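Local coordinates for putative malic enzyme ((S)-malate:NAD+ oxidoreductase (decarboxylating)) (Streptococcus pyogenes, PDB 2A9F), which probably catalyses the NAD+-dependent oxidative decarboxylation of (S)-malate, as other malic enzymes do, and binds a magnesium ion, at residues A69-G74 against G132-E137; P90-K95 against L136-A141. All coordinates share one frame; numbering follows the deposited sequence.

Interaction 1: residues A69-G74 against G132-E137; sequences AVISDG and GGINLE. With MG (magnesium ion), chain C.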
ATOM      1  N   ALA A  69      -7.369   0.772  -0.492  1.00 38.13           N
ATOM      2  CA  ALA A  69      -6.495  -0.256  -0.998  1.00 37.03           C
ATOM      3  C   ALA A  69      -7.299  -1.167  -1.929  1.00 37.26           C
ATOM      4  O   ALA A  69      -8.468  -1.463  -1.681  1.00 35.39           O
ATOM      5  CB  ALA A  69      -5.913  -1.053   0.159  1.00 39.43           C
ATOM      6  N   VAL A  70      -6.677  -1.571  -3.025  1.00 37.81           N
ATOM      7  CA  VAL A  70      -7.313  -2.482  -3.949  1.00 39.07           C
ATOM      8  C   VAL A  70      -6.529  -3.769  -3.717  1.00 41.89           C
ATOM      9  O   VAL A  70      -5.347  -3.857  -4.057  1.00 41.26           O
ATOM     10  CB  VAL A  70      -7.148  -2.003  -5.376  1.00 39.43           C
ATOM     11  CG1 VAL A  70      -7.919  -2.908  -6.317  1.00 38.98           C
ATOM     12  CG2 VAL A  70      -7.619  -0.558  -5.475  1.00 38.69           C
ATOM     13  N   ILE A  71      -7.183  -4.760  -3.118  1.00 43.40           N
ATOM     14  CA  ILE A  71      -6.517  -6.013  -2.780  1.00 44.22           C
ATOM     15  C   ILE A  71      -7.044  -7.260  -3.481  1.00 45.68           C
ATOM     16  O   ILE A  71      -8.253  -7.441  -3.645  1.00 45.96           O
ATOM     17  CB  ILE A  71      -6.579  -6.248  -1.254  1.00 44.24           C
ATOM     18  CG1 ILE A  71      -6.098  -4.999  -0.512  1.00 44.01           C
ATOM     19  CG2 ILE A  71      -5.705  -7.411  -0.869  1.00 41.71           C
ATOM     20  CD1 ILE A  71      -6.381  -5.035   0.969  1.00 44.93           C
ATOM     21  N   SER A  72      -6.106  -8.123  -3.870  1.00 45.60           N
ATOM     22  CA  SER A  72      -6.390  -9.384  -4.553  1.00 44.10           C
ATOM     23  C   SER A  72      -5.287 -10.400  -4.278  1.00 46.13           C
ATOM     24  O   SER A  72      -4.196 -10.054  -3.797  1.00 46.66           O
ATOM     25  CB  SER A  72      -6.482  -9.147  -6.064  1.00 42.78           C
ATOM     26  OG  SER A  72      -6.052 -10.276  -6.810  1.00 40.36           O
ATOM     27  N   ASP A  73      -5.577 -11.658  -4.589  1.00 46.71           N
ATOM     28  CA  ASP A  73      -4.606 -12.739  -4.426  1.00 45.92           C
ATOM     29  C   ASP A  73      -4.318 -13.319  -5.808  1.00 44.90           C
ATOM     30  O   ASP A  73      -3.668 -14.356  -5.932  1.00 45.02           O
ATOM     31  CB  ASP A  73      -5.165 -13.827  -3.527  1.00 46.00           C
ATOM     32  CG  ASP A  73      -6.515 -14.269  -3.968  1.00 45.72           C
ATOM     33  OD1 ASP A  73      -6.806 -14.105  -5.170  1.00 45.41           O
ATOM     34  OD2 ASP A  73      -7.287 -14.776  -3.134  1.00 48.64           O
ATOM     35  N   GLY A  74      -4.819 -12.644  -6.839  1.00 44.16           N
ATOM     36  CA  GLY A  74      -4.598 -13.092  -8.203  1.00 44.00           C
ATOM     37  C   GLY A  74      -5.228 -14.429  -8.561  1.00 44.32           C
ATOM     38  O   GLY A  74      -4.854 -15.049  -9.562  1.00 42.24           O
ATOM     39  N   GLY A 132      -8.402   4.012   4.443  1.00 44.89           N
ATOM     40  CA  GLY A 132      -9.709   4.528   4.782  1.00 45.00           C
ATOM     41  C   GLY A 132     -10.761   3.651   4.137  1.00 45.06           C
ATOM     42  O   GLY A 132     -11.955   3.814   4.389  1.00 45.91           O
ATOM     43  N   GLY A 133     -10.310   2.713   3.303  1.00 45.99           N
ATOM     44  CA  GLY A 133     -11.225   1.812   2.629  1.00 44.91           C
ATOM     45  C   GLY A 133     -10.551   0.642   1.930  1.00 45.24           C
ATOM     46  O   GLY A 133      -9.452   0.776   1.390  1.00 44.72           O
ATOM     47  N   ILE A 134     -11.217  -0.514   1.932  1.00 45.05           N
ATOM     48  CA  ILE A 134     -10.681  -1.708   1.296  1.00 43.10           C
ATOM     49  C   ILE A 134     -11.562  -2.199   0.162  1.00 43.96           C
ATOM     50  O   ILE A 134     -12.751  -2.419   0.361  1.00 43.57           O
ATOM     51  CB  ILE A 134     -10.553  -2.873   2.287  1.00 41.02           C
ATOM     52  CG1 ILE A 134      -9.684  -2.470   3.488  1.00 38.41           C
ATOM     53  CG2 ILE A 134      -9.957  -4.068   1.573  1.00 39.69           C
ATOM     54  CD1 ILE A 134      -8.283  -1.972   3.127  1.00 34.75           C
ATOM     55  N   ASN A 135     -10.982  -2.369  -1.022  1.00 42.43           N
ATOM     56  CA  ASN A 135     -11.722  -2.880  -2.164  1.00 43.75           C
ATOM     57  C   ASN A 135     -11.148  -4.232  -2.583  1.00 44.83           C
ATOM     58  O   ASN A 135     -10.110  -4.286  -3.248  1.00 45.08           O
ATOM     59  CB  ASN A 135     -11.660  -1.904  -3.342  1.00 45.70           C
ATOM     60  CG  ASN A 135     -12.092  -2.547  -4.666  1.00 47.88           C
ATOM     61  OD1 ASN A 135     -11.283  -3.155  -5.361  1.00 50.77           O
ATOM     62  ND2 ASN A 135     -13.371  -2.420  -5.010  1.00 44.64           N
ATOM     63  N   LEU A 136     -11.806  -5.319  -2.169  1.00 44.81           N
ATOM     64  CA  LEU A 136     -11.365  -6.665  -2.526  1.00 45.74           C
ATOM     65  C   LEU A 136     -11.658  -6.868  -4.009  1.00 47.15           C
ATOM     66  O   LEU A 136     -12.753  -6.556  -4.475  1.00 49.33           O
ATOM     67  CB  LEU A 136     -12.095  -7.709  -1.687  1.00 42.89           C
ATOM     68  CG  LEU A 136     -11.636  -7.750  -0.230  1.00 41.10           C
ATOM     69  CD1 LEU A 136     -12.541  -8.663   0.585  1.00 40.56           C
ATOM     70  CD2 LEU A 136     -10.192  -8.199  -0.171  1.00 39.67           C
ATOM     71  N   GLU A 137     -10.681  -7.385  -4.750  1.00 47.38           N
ATOM     72  CA  GLU A 137     -10.855  -7.563  -6.187  1.00 48.66           C
ATOM     73  C   GLU A 137     -10.347  -8.878  -6.752  1.00 47.89           C
ATOM     74  O   GLU A 137      -9.306  -9.395  -6.356  1.00 48.15           O
ATOM     75  CB  GLU A 137     -10.170  -6.414  -6.936  1.00 48.35           C
ATOM     76  CG  GLU A 137     -10.430  -6.379  -8.439  1.00 48.20           C
ATOM     77  CD  GLU A 137     -11.786  -5.775  -8.795  1.00 49.10           C
ATOM     78  OE1 GLU A 137     -12.208  -4.811  -8.116  1.00 47.42           O
ATOM     79  OE2 GLU A 137     -12.413  -6.251  -9.769  1.00 48.05           O
TER
HETATM   80 MG    MG C 801     -12.679  -7.575 -11.190  1.00 27.22          MG
HETATM   81  O   HOH W   1     -11.045  -7.107 -12.218  1.00 48.15           O
HETATM   82  O   HOH W   2     -13.513  -9.037 -12.562  1.00 46.12           O

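Interaction 2: residues P90-K95 against L136-A141; sequences PVMEGK and LEDISA. With MG (magnesium ion), chain C.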
ATOM      1  N   PRO A  90      -1.180  -5.517 -12.904  1.00 38.44           N
ATOM      2  CA  PRO A  90      -1.612  -4.623 -13.989  1.00 37.33           C
ATOM      3  C   PRO A  90      -3.089  -4.262 -13.856  1.00 37.81           C
ATOM      4  O   PRO A  90      -3.479  -3.122 -14.098  1.00 39.99           O
ATOM      5  CB  PRO A  90      -1.339  -5.445 -15.249  1.00 33.22           C
ATOM      6  CG  PRO A  90      -0.173  -6.240 -14.860  1.00 32.42           C
ATOM      7  CD  PRO A  90      -0.503  -6.699 -13.460  1.00 35.91           C
ATOM      8  N   VAL A  91      -3.904  -5.237 -13.464  1.00 37.73           N
ATOM      9  CA  VAL A  91      -5.334  -5.015 -13.308  1.00 38.44           C
ATOM     10  C   VAL A  91      -5.680  -4.220 -12.040  1.00 40.34           C
ATOM     11  O   VAL A  91      -6.550  -3.350 -12.061  1.00 42.84           O
ATOM     12  CB  VAL A  91      -6.098  -6.355 -13.291  1.00 37.39           C
ATOM     13  CG1 VAL A  91      -7.578  -6.121 -13.021  1.00 34.99           C
ATOM     14  CG2 VAL A  91      -5.910  -7.063 -14.613  1.00 33.52           C
ATOM     15  N   MET A  92      -4.998  -4.505 -10.940  1.00 41.12           N
ATOM     16  CA  MET A  92      -5.271  -3.794  -9.699  1.00 42.14           C
ATOM     17  C   MET A  92      -4.798  -2.339  -9.793  1.00 44.17           C
ATOM     18  O   MET A  92      -5.420  -1.431  -9.250  1.00 43.90           O
ATOM     19  CB  MET A  92      -4.594  -4.518  -8.532  1.00 38.68           C
ATOM     20  CG  MET A  92      -4.966  -6.015  -8.464  1.00 34.33           C
ATOM     21  SD  MET A  92      -6.746  -6.248  -8.414  1.00 29.92           S
ATOM     22  CE  MET A  92      -7.009  -7.147  -9.875  1.00 36.36           C
ATOM     23  N   GLU A  93      -3.709  -2.088 -10.493  1.00 46.22           N
ATOM     24  CA  GLU A  93      -3.304  -0.707 -10.570  1.00 48.93           C
ATOM     25  C   GLU A  93      -4.133   0.010 -11.635  1.00 48.84           C
ATOM     26  O   GLU A  93      -4.293   1.231 -11.594  1.00 46.10           O
ATOM     27  CB  GLU A  93      -1.792  -0.583 -10.786  1.00 50.82           C
ATOM     28  CG  GLU A  93      -1.212  -1.257 -11.982  1.00 54.43           C
ATOM     29  CD  GLU A  93       0.316  -1.323 -11.884  1.00 56.71           C
ATOM     30  OE1 GLU A  93       0.834  -2.066 -11.017  1.00 53.13           O
ATOM     31  OE2 GLU A  93       0.997  -0.623 -12.667  1.00 59.05           O
ATOM     32  N   GLY A  94      -4.692  -0.755 -12.565  1.00 49.57           N
ATOM     33  CA  GLY A  94      -5.538  -0.147 -13.573  1.00 48.71           C
ATOM     34  C   GLY A  94      -6.800   0.275 -12.843  1.00 47.50           C
ATOM     35  O   GLY A  94      -7.335   1.374 -13.015  1.00 46.63           O
ATOM     36  N   LYS A  95      -7.259  -0.624 -11.988  1.00 46.39           N
ATOM     37  CA  LYS A  95      -8.441  -0.385 -11.194  1.00 45.37           C
ATOM     38  C   LYS A  95      -8.227   0.851 -10.322  1.00 43.39           C
ATOM     39  O   LYS A  95      -9.140   1.661 -10.158  1.00 40.12           O
ATOM     40  CB  LYS A  95      -8.725  -1.604 -10.315  1.00 47.78           C
ATOM     41  CG  LYS A  95     -10.104  -1.603  -9.666  1.00 50.77           C
ATOM     42  CD  LYS A  95     -11.183  -1.981 -10.663  1.00 53.71           C
ATOM     43  CE  LYS A  95     -12.481  -2.362  -9.959  1.00 54.47           C
ATOM     44  NZ  LYS A  95     -13.339  -3.156 -10.891  1.00 55.66           N
ATOM     45  N   LEU A 136     -11.806  -5.319  -2.169  1.00 44.81           N
ATOM     46  CA  LEU A 136     -11.365  -6.665  -2.526  1.00 45.74           C
ATOM     47  C   LEU A 136     -11.658  -6.868  -4.009  1.00 47.15           C
ATOM     48  O   LEU A 136     -12.753  -6.556  -4.475  1.00 49.33           O
ATOM     49  CB  LEU A 136     -12.095  -7.709  -1.687  1.00 42.89           C
ATOM     50  CG  LEU A 136     -11.636  -7.750  -0.230  1.00 41.10           C
ATOM     51  CD1 LEU A 136     -12.541  -8.663   0.585  1.00 40.56           C
ATOM     52  CD2 LEU A 136     -10.192  -8.199  -0.171  1.00 39.67           C
ATOM     53  N   GLU A 137     -10.681  -7.385  -4.750  1.00 47.38           N
ATOM     54  CA  GLU A 137     -10.855  -7.563  -6.187  1.00 48.66           C
ATOM     55  C   GLU A 137     -10.347  -8.878  -6.752  1.00 47.89           C
ATOM     56  O   GLU A 137      -9.306  -9.395  -6.356  1.00 48.15           O
ATOM     57  CB  GLU A 137     -10.170  -6.414  -6.936  1.00 48.35           C
ATOM     58  CG  GLU A 137     -10.430  -6.379  -8.439  1.00 48.20           C
ATOM     59  CD  GLU A 137     -11.786  -5.775  -8.795  1.00 49.10           C
ATOM     60  OE1 GLU A 137     -12.208  -4.811  -8.116  1.00 47.42           O
ATOM     61  OE2 GLU A 137     -12.413  -6.251  -9.769  1.00 48.05           O
ATOM     62  N   ASP A 138     -11.103  -9.399  -7.698  1.00 46.63           N
ATOM     63  CA  ASP A 138     -10.764 -10.624  -8.381  1.00 49.65           C
ATOM     64  C   ASP A 138     -10.309 -11.816  -7.540  1.00 50.06           C
ATOM     65  O   ASP A 138      -9.407 -12.540  -7.943  1.00 49.56           O
ATOM     66  CB  ASP A 138      -9.710 -10.329  -9.458  1.00 49.71           C
ATOM     67  CG  ASP A 138     -10.211  -9.352 -10.514  1.00 52.52           C
ATOM     68  OD1 ASP A 138     -11.420  -8.999 -10.500  1.00 51.89           O
ATOM     69  OD2 ASP A 138      -9.388  -8.943 -11.364  1.00 51.60           O
ATOM     70  N   ILE A 139     -10.904 -12.027  -6.371  1.00 51.48           N
ATOM     71  CA  ILE A 139     -10.528 -13.204  -5.602  1.00 53.51           C
ATOM     72  C   ILE A 139     -11.640 -14.241  -5.847  1.00 52.39           C
ATOM     73  O   ILE A 139     -12.828 -13.930  -5.769  1.00 51.73           O
ATOM     74  CB  ILE A 139     -10.332 -12.912  -4.075  1.00 54.59           C
ATOM     75  CG1 ILE A 139     -11.517 -13.420  -3.275  1.00 54.89           C
ATOM     76  CG2 ILE A 139     -10.110 -11.437  -3.833  1.00 57.18           C
ATOM     77  CD1 ILE A 139     -11.317 -13.311  -1.771  1.00 57.38           C
ATOM     78  N   SER A 140     -11.248 -15.466  -6.173  1.00 52.24           N
ATOM     79  CA  SER A 140     -12.211 -16.522  -6.477  1.00 54.22           C
ATOM     80  C   SER A 140     -13.181 -16.987  -5.384  1.00 55.28           C
ATOM     81  O   SER A 140     -12.884 -16.959  -4.180  1.00 52.74           O
ATOM     82  CB  SER A 140     -11.471 -17.745  -7.018  1.00 55.18           C
ATOM     83  OG  SER A 140     -10.601 -18.278  -6.030  1.00 56.50           O
ATOM     84  N   ALA A 141     -14.351 -17.427  -5.839  1.00 57.15           N
ATOM     85  CA  ALA A 141     -15.394 -17.952  -4.967  1.00 58.30           C
ATOM     86  C   ALA A 141     -15.037 -19.407  -4.694  1.00 58.52           C
ATOM     87  O   ALA A 141     -14.383 -20.045  -5.515  1.00 57.98           O
ATOM     88  CB  ALA A 141     -16.739 -17.873  -5.670  1.00 58.31           C
TER
HETATM   89 MG    MG C 801     -12.679  -7.575 -11.190  1.00 27.22          MG
HETATM   90  O   HOH W   1     -11.045  -7.107 -12.218  1.00 48.15           O
HETATM   91  O   HOH W   2     -13.513  -9.037 -12.562  1.00 46.12           O

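Interaction 1: residues A69-G74 against G132-E137
Ile-71 is held at both backbone polar atoms by segment 132-137: Ile-71 N donates to Asn-135 O at 3.0 Å, and Ile-71 O accepts from Glu-137 N at 2.7 Å. Two residues earlier, Ala-69 O takes the N-H of Asn-135 at 2.8 Å, and Ala-69 N reaches Gly-133 O, whose position is less certain. Each of these residues thus bonds to two residues flanking its partner, the signature of parallel pairing; the axes approach to 4.8 Å at 33°. These are the two central strands of a four-stranded parallel alpha/beta sheet in the order 106-111, 67-72, 133-136, 159-161. On one face, Ile-71 CG1 lies beside its own backbone N (chi1 -50°), carrying CD1 back to within 3.8 Å of Ile-134 CG2. Ile-134 CD1 in turn lies 3.9 Å from Ala-69 CB, and Val-124 of helix 117-127 packs on Ile-71. The side chain of Glu-137 runs off, away from segment 69-74. With CG anti to the backbone N (chi1 -172°) and the chain bent at the next bond, the carboxylate swings away from Ile-71, and OE2 binds magnesium at 2.0 Å, in a site shared with Asp-138, Asp-163 and two waters.

Interaction 2: residues P90-K95 against L136-A141
Met-92, on a helical turn, faces Glu-137 with their CA atoms 7.6 Å apart, a separation bridged by side chains; the loop after Glu-137 turns at Asp-138, whose backbone takes the left-handed conformation (phi 46°, psi 38°). Met-92 folds its chain (chi2 -55°) so that SD rests 3.7 Å from Glu-137 CG, while its methyl CE comes 3.3 Å from Asp-138 OD2. Val-91 meets Asp-138 at about a right angle, its CG1 3.7 Å from OD2. Lys-95 crosses Glu-137 at about a right angle: its CE lies 3.1 Å from Glu-137 OE1, and NZ forms a salt bridge to OE1 at 3.4 Å, with a weak, equally long hydrogen bond to OE2. NZ thus stands equally far from both carboxylate oxygens, of which OE2 is the one bound to magnesium. Asp-138 OD1 is a second ligand, at 2.0 Å from the metal; OD2 accepts from Leu-78 N, and with OD1 on the metal the two ends together fix the rotation of the carboxylate. A second salt bridge, to Asp-162, and a weak hydrogen bond to Tyr-40 of the second subunit also position Lys-95 NZ, consistent with the predicted proton acceptor and donor roles of these two residues. Helix 85-102 lies against the parallel sheet, Met-92 touching strands 67-72 and 106-111, whereas the loop leads from strand 133-136 into helix 143-154, on which Ile-139 packs.

From the N terminus, strand 67-72 comes first, then helix 85-102, strand 106-111, helix 117-127 and strand 133-136 with its following loop. Interaction 1 closes the longer loop, 57 residues between its segments, by pairing 69-74 with 132-137. Interaction 2 begins later, on the helix, and spans 40 residues to 136-141, so the two loops overlap and finish on the same stretch, sharing Leu-136 and Glu-137. Their centres are 7 Å apart and they touch directly, Val-70 CG1 lying 4.1 Å from Met-92 SD. Interaction 1 ties strand to strand within the sheet; interaction 2 ties the helix beside the sheet to the loop leaving it, and both meet at the magnesium ion.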